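Local coordinates for racemase, putative (Roseobacter denitrificans, PDB 3TCS), which is a putative racemase of the mandelate racemase/muconate lactonizing family, binds magnesium and D-alanine, and may have hydro-lyase activity, at residues G226-E231 and A328-E333; Q161-F166 and F334-P339; T30-A35 and I60-L65; R67-W72 and S98-A103. One frame throughout, in Å; residues are numbered along the deposited sequence.

Contact 1: residues G226-E231 and A328-E333. With MG (magnesium ion), chain J; DAL (D-alanine), chain L.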
loop_
_atom_site.group_PDB
_atom_site.type_symbol
_atom_site.label_atom_id
_atom_site.label_comp_id
_atom_site.label_asym_id
_atom_site.label_seq_id
_atom_site.Cartn_x
_atom_site.Cartn_y
_atom_site.Cartn_z
ATOM N N GLY B 226 -15.209 18.659 -28.339
ATOM C CA GLY B 226 -16.149 17.592 -28.064
ATOM C C GLY B 226 -15.701 16.331 -27.348
ATOM O O GLY B 226 -16.415 15.337 -27.419
ATOM N N PHE B 227 -14.545 16.337 -26.688
ATOM C CA PHE B 227 -14.119 15.142 -25.950
ATOM C C PHE B 227 -15.146 14.939 -24.837
ATOM O O PHE B 227 -15.734 15.901 -24.355
ATOM C CB PHE B 227 -12.726 15.329 -25.335
ATOM C CG PHE B 227 -11.595 14.998 -26.268
ATOM C CD1 PHE B 227 -11.427 15.695 -27.461
ATOM C CD2 PHE B 227 -10.677 14.003 -25.939
ATOM C CE1 PHE B 227 -10.355 15.409 -28.313
ATOM C CE2 PHE B 227 -9.607 13.707 -26.778
ATOM C CZ PHE B 227 -9.445 14.414 -27.971
ATOM N N CYS B 228 -15.351 13.698 -24.410
ATOM C CA CYS B 228 -16.350 13.435 -23.376
ATOM C C CYS B 228 -15.802 12.767 -22.124
ATOM O O CYS B 228 -16.568 12.424 -21.227
ATOM C CB CYS B 228 -17.446 12.541 -23.950
ATOM S SG CYS B 228 -16.846 10.897 -24.435
ATOM N N HIS B 229 -14.484 12.627 -22.035
ATOM C CA HIS B 229 -13.886 11.917 -20.907
ATOM C C HIS B 229 -12.471 12.443 -20.627
ATOM O O HIS B 229 -11.599 12.357 -21.479
ATOM C CB HIS B 229 -13.902 10.431 -21.308
ATOM C CG HIS B 229 -13.268 9.495 -20.331
ATOM N ND1 HIS B 229 -13.961 8.447 -19.766
ATOM C CD2 HIS B 229 -11.979 9.341 -19.947
ATOM C CE1 HIS B 229 -13.127 7.684 -19.086
ATOM N NE2 HIS B 229 -11.916 8.202 -19.181
ATOM N N PHE B 230 -12.270 13.012 -19.438
ATOM C CA PHE B 230 -10.979 13.572 -19.023
ATOM C C PHE B 230 -10.511 12.777 -17.805
ATOM O O PHE B 230 -10.958 13.011 -16.675
ATOM C CB PHE B 230 -11.153 15.060 -18.679
ATOM C CG PHE B 230 -9.858 15.806 -18.457
ATOM C CD1 PHE B 230 -8.628 15.219 -18.736
ATOM C CD2 PHE B 230 -9.882 17.117 -17.992
ATOM C CE1 PHE B 230 -7.437 15.931 -18.554
ATOM C CE2 PHE B 230 -8.704 17.839 -17.807
ATOM C CZ PHE B 230 -7.479 17.247 -18.088
ATOM N N GLU B 231 -9.595 11.844 -18.040
ATOM C CA GLU B 231 -9.117 10.962 -16.983
ATOM C C GLU B 231 -7.873 11.376 -16.207
ATOM O O GLU B 231 -6.877 11.823 -16.785
ATOM C CB GLU B 231 -8.898 9.565 -17.570
ATOM C CG GLU B 231 -8.665 8.467 -16.542
ATOM C CD GLU B 231 -8.740 7.081 -17.168
ATOM O OE1 GLU B 231 -9.479 6.927 -18.163
ATOM O OE2 GLU B 231 -8.086 6.148 -16.658
ATOM N N ALA B 328 -23.146 0.384 -15.168
ATOM C CA ALA B 328 -21.983 0.310 -16.043
ATOM C C ALA B 328 -21.809 1.588 -16.851
ATOM O O ALA B 328 -22.789 2.242 -17.222
ATOM C CB ALA B 328 -22.115 -0.881 -16.987
ATOM N N GLY B 329 -20.550 1.929 -17.116
ATOM C CA GLY B 329 -20.226 3.097 -17.910
ATOM C C GLY B 329 -20.508 2.796 -19.372
ATOM O O GLY B 329 -21.138 1.782 -19.686
ATOM N N LYS B 330 -20.008 3.644 -20.268
ATOM C CA LYS B 330 -20.270 3.507 -21.696
ATOM C C LYS B 330 -19.490 2.453 -22.469
ATOM O O LYS B 330 -19.926 2.022 -23.533
ATOM C CB LYS B 330 -20.039 4.851 -22.392
ATOM C CG LYS B 330 -20.764 6.038 -21.773
ATOM C CD LYS B 330 -20.237 7.336 -22.379
ATOM C CE LYS B 330 -20.778 8.559 -21.660
ATOM N NZ LYS B 330 -20.260 9.828 -22.253
ATOM N N TYR B 331 -18.344 2.032 -21.947
ATOM C CA TYR B 331 -17.521 1.089 -22.691
ATOM C C TYR B 331 -16.390 0.450 -21.906
ATOM O O TYR B 331 -16.012 0.913 -20.830
ATOM C CB TYR B 331 -16.936 1.806 -23.922
ATOM C CG TYR B 331 -16.776 3.315 -23.734
ATOM C CD1 TYR B 331 -17.165 4.206 -24.739
ATOM C CD2 TYR B 331 -16.294 3.848 -22.538
ATOM C CE1 TYR B 331 -17.088 5.586 -24.550
ATOM C CE2 TYR B 331 -16.211 5.234 -22.337
ATOM C CZ TYR B 331 -16.615 6.094 -23.348
ATOM O OH TYR B 331 -16.579 7.458 -23.149
ATOM N N LEU B 332 -15.858 -0.619 -22.487
ATOM C CA LEU B 332 -14.750 -1.392 -21.933
ATOM C C LEU B 332 -13.428 -0.814 -22.437
ATOM O O LEU B 332 -13.266 -0.611 -23.638
ATOM C CB LEU B 332 -14.847 -2.842 -22.423
ATOM C CG LEU B 332 -13.664 -3.768 -22.133
ATOM C CD1 LEU B 332 -13.855 -4.401 -20.765
ATOM C CD2 LEU B 332 -13.570 -4.851 -23.213
ATOM N N GLU B 333 -12.482 -0.551 -21.539
ATOM C CA GLU B 333 -11.188 -0.053 -21.990
ATOM C C GLU B 333 -10.535 -1.206 -22.749
ATOM O O GLU B 333 -10.483 -2.337 -22.257
ATOM C CB GLU B 333 -10.306 0.357 -20.811
ATOM C CG GLU B 333 -8.877 0.670 -21.247
ATOM C CD GLU B 333 -8.074 1.420 -20.212
ATOM O OE1 GLU B 333 -8.278 1.228 -18.993
ATOM O OE2 GLU B 333 -7.212 2.209 -20.635
HETATM MG MG MG J . -6.090 5.866 -16.668
HETATM N N DAL L . -6.552 4.045 -18.109
HETATM C CA DAL L . -5.198 4.050 -18.691
HETATM C CB DAL L . -4.894 2.711 -19.348
HETATM C C DAL L . -4.192 4.306 -17.620
HETATM O O DAL L . -4.234 5.313 -16.990
HETATM O O HOH W 1 -18.128 10.405 -20.453
HETATM O O HOH W 2 -16.694 7.946 -20.535
HETATM O O HOH W 3 -9.109 3.498 -17.144
HETATM O O HOH W 4 -5.189 7.368 -15.510
#
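Glu-231 and Glu-333 do not touch but are bridged by one water beside the bound D-alanine, within hydrogen-bonding distance of Glu-231 OE2 (2.9 Å) and Glu-333 OE1 (3.0 Å); it probably cannot serve every nearby acceptor at once. Glu-231 OE2 also binds the magnesium ion at 2.0 Å; D-alanine chelates the metal through its N and carboxylate O, and a water, Asp-205 and Glu-257 complete the shell. The extended chain of Glu-231, CG anti to the backbone N (chi1 -168°), carries the carboxylate there. OE1 accepts a nearly straight bond from His-229 NE2 (2.9 Å, 172°), in the imidazole plane and on the anti side of the carboxylate, somewhat out of its plane. Farther out, a water joins His-229 ND1 to Tyr-331 OH, and another links Cys-228 O with Lys-330 NZ. Cys-228 SG lies 3.7 Å from Tyr-331 OH. Replacing Glu-333 by an alanine would probably leave Lys-167 without one of the carboxylates it pairs with and Ser-139 OG and Cys-308 N without this acceptor. In this enolase-superfamily barrel one oxygen of Glu-231 is on the metal and the other is held by His-229 and Lys-167, which probably fixes the carboxylate's rotation beside the ligand.

Contact 2: residues Q161-F166 and F334-P339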
loop_
_atom_site.group_PDB
_atom_site.type_symbol
_atom_site.label_atom_id
_atom_site.label_comp_id
_atom_site.label_asym_id
_atom_site.label_seq_id
_atom_site.Cartn_x
_atom_site.Cartn_y
_atom_site.Cartn_z
ATOM N N GLN B 161 -11.605 -2.504 -37.335
ATOM C CA GLN B 161 -12.179 -3.169 -36.162
ATOM C C GLN B 161 -13.572 -2.667 -35.768
ATOM O O GLN B 161 -14.302 -3.352 -35.050
ATOM C CB GLN B 161 -11.241 -3.015 -34.958
ATOM C CG GLN B 161 -9.859 -3.638 -35.119
ATOM C CD GLN B 161 -9.902 -5.142 -35.317
ATOM O OE1 GLN B 161 -10.669 -5.848 -34.656
ATOM N NE2 GLN B 161 -9.064 -5.644 -36.218
ATOM N N GLY B 162 -13.923 -1.466 -36.214
ATOM C CA GLY B 162 -15.231 -0.916 -35.906
ATOM C C GLY B 162 -15.334 -0.109 -34.622
ATOM O O GLY B 162 -16.437 0.195 -34.180
ATOM N N PHE B 163 -14.205 0.226 -34.006
ATOM C CA PHE B 163 -14.238 1.016 -32.772
ATOM C C PHE B 163 -14.897 2.365 -33.034
ATOM O O PHE B 163 -14.708 2.947 -34.106
ATOM C CB PHE B 163 -12.822 1.283 -32.252
ATOM C CG PHE B 163 -12.111 0.065 -31.740
ATOM C CD1 PHE B 163 -12.535 -0.571 -30.579
ATOM C CD2 PHE B 163 -10.990 -0.422 -32.401
ATOM C CE1 PHE B 163 -11.847 -1.678 -30.079
ATOM C CE2 PHE B 163 -10.295 -1.527 -31.912
ATOM C CZ PHE B 163 -10.724 -2.155 -30.747
ATOM N N THR B 164 -15.664 2.861 -32.062
ATOM C CA THR B 164 -16.310 4.170 -32.189
ATOM C C THR B 164 -16.002 5.051 -30.973
ATOM O O THR B 164 -16.680 6.054 -30.721
ATOM C CB THR B 164 -17.842 4.047 -32.338
ATOM O OG1 THR B 164 -18.388 3.415 -31.175
ATOM C CG2 THR B 164 -18.194 3.229 -33.582
ATOM N N ALA B 165 -14.972 4.663 -30.225
ATOM C CA ALA B 165 -14.521 5.397 -29.043
ATOM C C ALA B 165 -13.010 5.188 -28.973
ATOM O O ALA B 165 -12.519 4.092 -29.248
ATOM C CB ALA B 165 -15.206 4.863 -27.778
ATOM N N PHE B 166 -12.279 6.243 -28.619
ATOM C CA PHE B 166 -10.821 6.190 -28.572
ATOM C C PHE B 166 -10.245 7.027 -27.438
ATOM O O PHE B 166 -10.721 8.130 -27.179
ATOM C CB PHE B 166 -10.253 6.728 -29.893
ATOM C CG PHE B 166 -10.807 6.052 -31.106
ATOM C CD1 PHE B 166 -10.125 4.998 -31.698
ATOM C CD2 PHE B 166 -12.056 6.414 -31.609
ATOM C CE1 PHE B 166 -10.683 4.302 -32.774
ATOM C CE2 PHE B 166 -12.624 5.726 -32.681
ATOM C CZ PHE B 166 -11.934 4.667 -33.262
ATOM N N PHE B 334 -10.053 -0.938 -23.955
ATOM C CA PHE B 334 -9.442 -2.003 -24.740
ATOM C C PHE B 334 -8.104 -1.565 -25.318
ATOM O O PHE B 334 -8.055 -0.784 -26.260
ATOM C CB PHE B 334 -10.385 -2.412 -25.869
ATOM C CG PHE B 334 -10.016 -3.713 -26.523
ATOM C CD1 PHE B 334 -10.357 -4.926 -25.931
ATOM C CD2 PHE B 334 -9.307 -3.724 -27.720
ATOM C CE1 PHE B 334 -9.998 -6.136 -26.526
ATOM C CE2 PHE B 334 -8.940 -4.930 -28.323
ATOM C CZ PHE B 334 -9.289 -6.137 -27.722
ATOM N N SER B 335 -7.018 -2.072 -24.748
ATOM C CA SER B 335 -5.688 -1.720 -25.226
ATOM C C SER B 335 -5.491 -2.151 -26.671
ATOM O O SER B 335 -5.823 -3.279 -27.038
ATOM C CB SER B 335 -4.616 -2.390 -24.371
ATOM O OG SER B 335 -3.339 -2.174 -24.943
ATOM N N ILE B 336 -4.960 -1.255 -27.498
ATOM C CA ILE B 336 -4.708 -1.604 -28.891
ATOM C C ILE B 336 -3.208 -1.645 -29.195
ATOM O O ILE B 336 -2.802 -1.644 -30.353
ATOM C CB ILE B 336 -5.449 -0.640 -29.878
ATOM C CG1 ILE B 336 -5.280 0.823 -29.466
ATOM C CG2 ILE B 336 -6.945 -0.982 -29.899
ATOM C CD1 ILE B 336 -3.886 1.379 -29.658
ATOM N N GLU B 337 -2.390 -1.701 -28.146
ATOM C CA GLU B 337 -0.939 -1.759 -28.316
ATOM C C GLU B 337 -0.528 -3.146 -28.810
ATOM O O GLU B 337 -1.230 -4.130 -28.580
ATOM C CB GLU B 337 -0.227 -1.456 -26.990
ATOM C CG GLU B 337 -0.523 -0.082 -26.393
ATOM C CD GLU B 337 -0.134 1.060 -27.317
ATOM O OE1 GLU B 337 0.694 0.841 -28.229
ATOM O OE2 GLU B 337 -0.648 2.183 -27.127
ATOM N N GLY B 338 0.608 -3.213 -29.498
ATOM C CA GLY B 338 1.092 -4.480 -30.015
ATOM C C GLY B 338 2.215 -5.056 -29.173
ATOM O O GLY B 338 2.504 -4.547 -28.091
ATOM N N PRO B 339 2.882 -6.118 -29.652
ATOM C CA PRO B 339 3.980 -6.756 -28.921
ATOM C C PRO B 339 5.186 -5.867 -28.630
ATOM O O PRO B 339 6.004 -6.198 -27.774
ATOM C CB PRO B 339 4.327 -7.958 -29.801
ATOM C CG PRO B 339 3.992 -7.473 -31.174
ATOM C CD PRO B 339 2.667 -6.775 -30.952
#
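Glu-337 OE2 is gripped twice, by a salt bridge from Arg-153 and a hydrogen bond from the backbone N of Met-141, and the residue before it, Ile-336, meets Phe-163 across the contact. The grip lies just beyond strand 332-335; the contact itself is apolar. The end of the Phe-163 ring does the touching: CZ lies 3.7 Å from Phe-334 CD2, and CE2 lies 3.9 Å from Ile-336 CG2. The two phenyl planes are inclined at 39° with centroids 5.9 Å apart, an oblique meeting, while the side chains as wholes cross at about a right angle. Phe-163 and Ile-336 instead run past each other in opposite directions. With CG1 of Ile-336 between its backbone N and carbonyl carbon (chi1 46°), the CG2 methyl is the branch that meets the ring. Strands 165-169 and 332-335 both pair in parallel with strand 132-139, so the contact joins residues around two strands that flank a third in the barrel wall. Helix 147-161 adds Leu-157 against Phe-163 and Ile-336, and Trp-311 meets Phe-334 from elsewhere. A serine in place of Phe-163 would probably open a gap beside Ile-336 and leave one side of the Phe-334 ring without its neighbour. Cohesion between the segments therefore rests on carbon-to-carbon contact, with shape rather than bond direction setting the fit.

Contact 3: residues T30-A35 and I60-L65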
loop_
_atom_site.group_PDB
_atom_site.type_symbol
_atom_site.label_atom_id
_atom_site.label_comp_id
_atom_site.label_asym_id
_atom_site.label_seq_id
_atom_site.Cartn_x
_atom_site.Cartn_y
_atom_site.Cartn_z
ATOM N N THR B 30 0.354 -21.065 -7.951
ATOM C CA THR B 30 0.609 -19.939 -8.842
ATOM C C THR B 30 1.611 -20.371 -9.910
ATOM O O THR B 30 2.493 -21.191 -9.657
ATOM C CB THR B 30 1.169 -18.707 -8.089
ATOM O OG1 THR B 30 2.274 -19.103 -7.273
ATOM C CG2 THR B 30 0.096 -18.077 -7.211
ATOM N N PHE B 31 1.444 -19.817 -11.105
ATOM C CA PHE B 31 2.293 -20.094 -12.261
ATOM C C PHE B 31 2.592 -18.687 -12.759
ATOM O O PHE B 31 1.704 -18.008 -13.271
ATOM C CB PHE B 31 1.487 -20.880 -13.293
ATOM C CG PHE B 31 0.847 -22.120 -12.734
ATOM C CD1 PHE B 31 1.454 -23.364 -12.885
ATOM C CD2 PHE B 31 -0.353 -22.040 -12.030
ATOM C CE1 PHE B 31 0.876 -24.510 -12.347
ATOM C CE2 PHE B 31 -0.939 -23.175 -11.486
ATOM C CZ PHE B 31 -0.323 -24.418 -11.643
ATOM N N THR B 32 3.840 -18.250 -12.629
ATOM C CA THR B 32 4.152 -16.873 -12.978
ATOM C C THR B 32 5.503 -16.598 -13.623
ATOM O O THR B 32 6.402 -17.443 -13.622
ATOM C CB THR B 32 4.110 -16.028 -11.681
ATOM O OG1 THR B 32 4.132 -14.630 -11.982
ATOM C CG2 THR B 32 5.330 -16.357 -10.824
ATOM N N ASN B 33 5.613 -15.408 -14.210
ATOM C CA ASN B 33 6.891 -14.921 -14.709
ATOM C C ASN B 33 6.894 -13.498 -14.150
ATOM O O ASN B 33 6.024 -13.171 -13.342
ATOM C CB ASN B 33 7.068 -14.988 -16.245
ATOM C CG ASN B 33 6.044 -14.192 -17.030
ATOM O OD1 ASN B 33 5.438 -13.241 -16.539
ATOM N ND2 ASN B 33 5.877 -14.573 -18.294
ATOM N N ASP B 34 7.845 -12.658 -14.529
ATOM C CA ASP B 34 7.890 -11.314 -13.962
ATOM C C ASP B 34 6.734 -10.383 -14.337
ATOM O O ASP B 34 6.429 -9.450 -13.600
ATOM C CB ASP B 34 9.218 -10.646 -14.323
ATOM C CG ASP B 34 10.405 -11.302 -13.641
ATOM O OD1 ASP B 34 10.224 -12.370 -13.011
ATOM O OD2 ASP B 34 11.522 -10.749 -13.734
ATOM N N ALA B 35 6.087 -10.643 -15.468
ATOM C CA ALA B 35 4.999 -9.788 -15.939
ATOM C C ALA B 35 3.585 -10.217 -15.548
ATOM O O ALA B 35 2.729 -9.372 -15.279
ATOM C CB ALA B 35 5.089 -9.648 -17.451
ATOM N N ILE B 60 6.742 -11.073 -7.610
ATOM C CA ILE B 60 6.749 -10.581 -6.232
ATOM C C ILE B 60 5.351 -10.761 -5.640
ATOM O O ILE B 60 5.191 -11.189 -4.496
ATOM C CB ILE B 60 7.140 -9.088 -6.171
ATOM C CG1 ILE B 60 8.578 -8.918 -6.679
ATOM C CG2 ILE B 60 7.015 -8.568 -4.727
ATOM C CD1 ILE B 60 9.063 -7.471 -6.759
ATOM N N THR B 61 4.335 -10.436 -6.432
ATOM C CA THR B 61 2.957 -10.578 -5.988
ATOM C C THR B 61 2.660 -12.031 -5.610
ATOM O O THR B 61 1.997 -12.296 -4.604
ATOM C CB THR B 61 1.990 -10.118 -7.094
ATOM O OG1 THR B 61 2.235 -8.736 -7.390
ATOM C CG2 THR B 61 0.543 -10.288 -6.654
ATOM N N CYS B 62 3.157 -12.975 -6.406
ATOM C CA CYS B 62 2.907 -14.383 -6.108
ATOM C C CYS B 62 3.610 -14.807 -4.823
ATOM O O CYS B 62 3.104 -15.644 -4.078
ATOM C CB CYS B 62 3.329 -15.262 -7.287
ATOM S SG CYS B 62 2.170 -15.149 -8.691
ATOM N N THR B 63 4.773 -14.222 -4.558
ATOM C CA THR B 63 5.488 -14.529 -3.325
ATOM C C THR B 63 4.636 -14.022 -2.160
ATOM O O THR B 63 4.468 -14.702 -1.144
ATOM C CB THR B 63 6.872 -13.842 -3.300
ATOM O OG1 THR B 63 7.709 -14.440 -4.299
ATOM C CG2 THR B 63 7.531 -13.999 -1.923
ATOM N N VAL B 64 4.088 -12.822 -2.320
ATOM C CA VAL B 64 3.240 -12.229 -1.290
ATOM C C VAL B 64 1.979 -13.067 -1.096
ATOM O O VAL B 64 1.503 -13.253 0.028
ATOM C CB VAL B 64 2.844 -10.773 -1.668
ATOM C CG1 VAL B 64 1.744 -10.257 -0.744
ATOM C CG2 VAL B 64 4.066 -9.872 -1.568
ATOM N N LEU B 65 1.441 -13.590 -2.193
ATOM C CA LEU B 65 0.231 -14.399 -2.113
ATOM C C LEU B 65 0.414 -15.610 -1.199
ATOM O O LEU B 65 -0.418 -15.877 -0.332
ATOM C CB LEU B 65 -0.190 -14.861 -3.514
ATOM C CG LEU B 65 -1.549 -15.563 -3.660
ATOM C CD1 LEU B 65 -2.004 -15.486 -5.115
ATOM C CD2 LEU B 65 -1.460 -17.016 -3.200
#
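Thr-30 and Thr-32, two residues apart and so on the same face of their strand, straddle the sulfur of Cys-62. Each offers its branch carbon: SG lies 3.7 Å from Thr-30 CB and 3.7 Å from Thr-32 CB. Cys-62 SG reaches the strand by standing anti to its own carbonyl carbon (chi1 -74°). Thr-30 also extends its CG2 methyl toward Leu-65, and the two side chains meet tip to tip, CG2 to CD1 at 3.9 Å. The rotation of Thr-30 separates its two branches: the methyl joins the apolar contact, whereas OG1 turns to a hydrogen bond with His-66 one helical turn beyond Cys-62. At Thr-32 both branches flank the sulfur, and OG1 has Asn-33 O and Val-36 O as alternative acceptors. Just past the strand, Asn-33 OD1 accepts from Ala-35 N in an Asx turn. The axes of strand 30-32 and helix 60-65 run nearly antiparallel (165°), 9.3 Å apart at closest approach. Strand 25-32 is an inner strand of the four-stranded antiparallel sheet of the N-terminal domain, between 37-43 and 382-387; helix 58-73 packs on this face, helix 98-119 touches Leu-65 through Ala-103, and the second subunit packs on Ile-60 and Thr-63.

Contact 4: residues R67-W72 and S98-A103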
loop_
_atom_site.group_PDB
_atom_site.type_symbol
_atom_site.label_atom_id
_atom_site.label_comp_id
_atom_site.label_asym_id
_atom_site.label_seq_id
_atom_site.Cartn_x
_atom_site.Cartn_y
_atom_site.Cartn_z
ATOM N N ARG B 67 2.857 -16.078 1.018
ATOM C CA ARG B 67 3.326 -15.656 2.328
ATOM C C ARG B 67 2.241 -15.003 3.173
ATOM O O ARG B 67 2.152 -15.245 4.382
ATOM C CB ARG B 67 4.482 -14.667 2.165
ATOM C CG ARG B 67 5.173 -14.254 3.467
ATOM C CD ARG B 67 6.090 -15.362 3.969
ATOM N NE ARG B 67 7.186 -15.605 3.036
ATOM C CZ ARG B 67 8.282 -14.856 2.954
ATOM N NH1 ARG B 67 8.441 -13.813 3.760
ATOM N NH2 ARG B 67 9.215 -15.139 2.056
ATOM N N GLN B 68 1.397 -14.196 2.538
ATOM C CA GLN B 68 0.394 -13.448 3.284
ATOM C C GLN B 68 -1.082 -13.634 2.975
ATOM O O GLN B 68 -1.925 -13.078 3.676
ATOM C CB GLN B 68 0.744 -11.964 3.183
ATOM C CG GLN B 68 2.111 -11.636 3.771
ATOM C CD GLN B 68 2.576 -10.235 3.418
ATOM O OE1 GLN B 68 3.166 -10.015 2.363
ATOM N NE2 GLN B 68 2.298 -9.282 4.294
ATOM N N VAL B 69 -1.414 -14.386 1.934
ATOM C CA VAL B 69 -2.824 -14.589 1.619
ATOM C C VAL B 69 -3.257 -16.039 1.832
ATOM O O VAL B 69 -4.206 -16.312 2.571
ATOM C CB VAL B 69 -3.138 -14.179 0.163
ATOM C CG1 VAL B 69 -4.631 -14.341 -0.111
ATOM C CG2 VAL B 69 -2.718 -12.736 -0.068
ATOM N N ALA B 70 -2.550 -16.961 1.192
ATOM C CA ALA B 70 -2.866 -18.385 1.291
ATOM C C ALA B 70 -3.020 -18.914 2.718
ATOM O O ALA B 70 -3.938 -19.687 3.007
ATOM C CB ALA B 70 -1.810 -19.200 0.548
ATOM N N PRO B 71 -2.128 -18.510 3.635
ATOM C CA PRO B 71 -2.236 -19.000 5.014
ATOM C C PRO B 71 -3.573 -18.710 5.692
ATOM O O PRO B 71 -4.019 -19.472 6.551
ATOM C CB PRO B 71 -1.076 -18.302 5.718
ATOM C CG PRO B 71 -0.068 -18.146 4.625
ATOM C CD PRO B 71 -0.921 -17.681 3.474
ATOM N N TRP B 72 -4.218 -17.616 5.304
ATOM C CA TRP B 72 -5.491 -17.243 5.914
ATOM C C TRP B 72 -6.712 -17.778 5.181
ATOM O O TRP B 72 -7.818 -17.768 5.725
ATOM C CB TRP B 72 -5.588 -15.720 6.008
ATOM C CG TRP B 72 -4.383 -15.109 6.630
ATOM C CD1 TRP B 72 -3.490 -14.271 6.035
ATOM C CD2 TRP B 72 -3.902 -15.331 7.961
ATOM N NE1 TRP B 72 -2.475 -13.960 6.909
ATOM C CE2 TRP B 72 -2.704 -14.598 8.099
ATOM C CE3 TRP B 72 -4.367 -16.081 9.048
ATOM C CZ2 TRP B 72 -1.962 -14.592 9.284
ATOM C CZ3 TRP B 72 -3.628 -16.075 10.228
ATOM C CH2 TRP B 72 -2.438 -15.335 10.334
ATOM N N SER B 98 -0.880 -1.887 -2.211
ATOM C CA SER B 98 -1.029 -2.632 -3.450
ATOM C C SER B 98 -0.697 -4.120 -3.511
ATOM O O SER B 98 -1.516 -4.906 -3.975
ATOM C CB SER B 98 -0.247 -1.911 -4.554
ATOM O OG SER B 98 -0.450 -2.525 -5.815
ATOM N N TYR B 99 0.495 -4.513 -3.064
ATOM C CA TYR B 99 0.874 -5.920 -3.175
ATOM C C TYR B 99 -0.084 -6.934 -2.565
ATOM O O TYR B 99 -0.403 -7.932 -3.211
ATOM C CB TYR B 99 2.304 -6.143 -2.662
ATOM C CG TYR B 99 3.353 -5.903 -3.730
ATOM C CD1 TYR B 99 3.400 -6.696 -4.881
ATOM C CD2 TYR B 99 4.284 -4.870 -3.606
ATOM C CE1 TYR B 99 4.349 -6.468 -5.881
ATOM C CE2 TYR B 99 5.235 -4.631 -4.598
ATOM C CZ TYR B 99 5.263 -5.433 -5.732
ATOM O OH TYR B 99 6.202 -5.194 -6.709
ATOM N N LEU B 100 -0.562 -6.700 -1.346
ATOM C CA LEU B 100 -1.492 -7.657 -0.746
ATOM C C LEU B 100 -2.773 -7.779 -1.579
ATOM O O LEU B 100 -3.296 -8.878 -1.760
ATOM C CB LEU B 100 -1.861 -7.254 0.688
ATOM C CG LEU B 100 -2.724 -8.274 1.449
ATOM C CD1 LEU B 100 -1.867 -9.454 1.873
ATOM C CD2 LEU B 100 -3.366 -7.618 2.669
ATOM N N ARG B 101 -3.280 -6.654 -2.084
ATOM C CA ARG B 101 -4.505 -6.676 -2.882
ATOM C C ARG B 101 -4.272 -7.323 -4.236
ATOM O O ARG B 101 -5.137 -8.031 -4.742
ATOM C CB ARG B 101 -5.064 -5.264 -3.086
ATOM C CG ARG B 101 -5.848 -4.730 -1.904
ATOM C CD ARG B 101 -4.923 -4.400 -0.779
ATOM N NE ARG B 101 -5.613 -3.996 0.438
ATOM C CZ ARG B 101 -4.984 -3.822 1.592
ATOM N NH1 ARG B 101 -3.674 -4.014 1.648
ATOM N NH2 ARG B 101 -5.656 -3.480 2.682
ATOM N N ARG B 102 -3.112 -7.064 -4.830
ATOM C CA ARG B 102 -2.777 -7.659 -6.124
ATOM C C ARG B 102 -2.779 -9.179 -5.996
ATOM O O ARG B 102 -3.176 -9.892 -6.920
ATOM C CB ARG B 102 -1.385 -7.213 -6.579
ATOM C CG ARG B 102 -1.284 -5.767 -7.025
ATOM C CD ARG B 102 0.172 -5.391 -7.284
ATOM N NE ARG B 102 0.297 -4.008 -7.738
ATOM C CZ ARG B 102 0.621 -3.648 -8.976
ATOM N NH1 ARG B 102 0.863 -4.568 -9.907
ATOM N NH2 ARG B 102 0.695 -2.361 -9.284
ATOM N N ALA B 103 -2.323 -9.661 -4.843
ATOM C CA ALA B 103 -2.247 -11.098 -4.571
ATOM C C ALA B 103 -3.635 -11.665 -4.284
ATOM O O ALA B 103 -4.017 -12.708 -4.822
ATOM C CB ALA B 103 -1.315 -11.358 -3.381
#
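Val-69 CG2 fits between two residues of helix 98-119, lying 3.9 Å from Leu-100 CD1 and 3.9 Å from Ala-103 CB. The same Leu-100 methyl also reaches the base of Gln-68, with CD1 3.9 Å from Gln-68 CB. Leu-100 has CG anti to its backbone N (chi1 -174°), which brings CD1 in between Gln-68 and Val-69. Val-69 turns CG2, its branch beside the backbone N, into the contact, and Met-104 and Val-107 extend the apolar surface around it. The axes of segments 67-72 and 98-103 cross at -47°, 9.6 Å apart at closest approach, within the helical part of the N-terminal capping domain characteristic of the enolase superfamily; helix 58-73 is widened by a pi-type turn at 67-69 and kinked just after it, where Pro-71 has no N-H to give to the turn before. Several polar ends find partners outside the two segments. Gln-68 NE2 and Trp-72 NE1 both donate to the carboxylate of Glu-92, while Gln-68 OE1 is hydrogen-bonded to Tyr-99 OH of the second subunit. Arg-67 forms a salt bridge with Asp-59 of that subunit, and the Arg-102 guanidinium makes a cation-pi contact with its Phe-95.

Contacts 1 and 2 belong to the barrel and share strand 332-335; their centres are about 14 Å apart, and they touch where Tyr-331 CD1 lies 3.7 Å from Ala-165 CB. Contact 1 reaches the magnesium and D-alanine, whereas in contact 2 the Phe-334 side chain is about 10 Å from D-alanine. Contacts 3 and 4, with centres about 11 Å apart, share helix 58-73. They are joined by a probable hydrogen bond between Leu-65 O and Ala-70 N (2.8 Å). Both lie in the N-terminal capping domain and touch the second subunit; their centres are each about 32 Å from that of contact 1, with nearest atoms about 16 Å away for contact 3 and about 14 Å for contact 4.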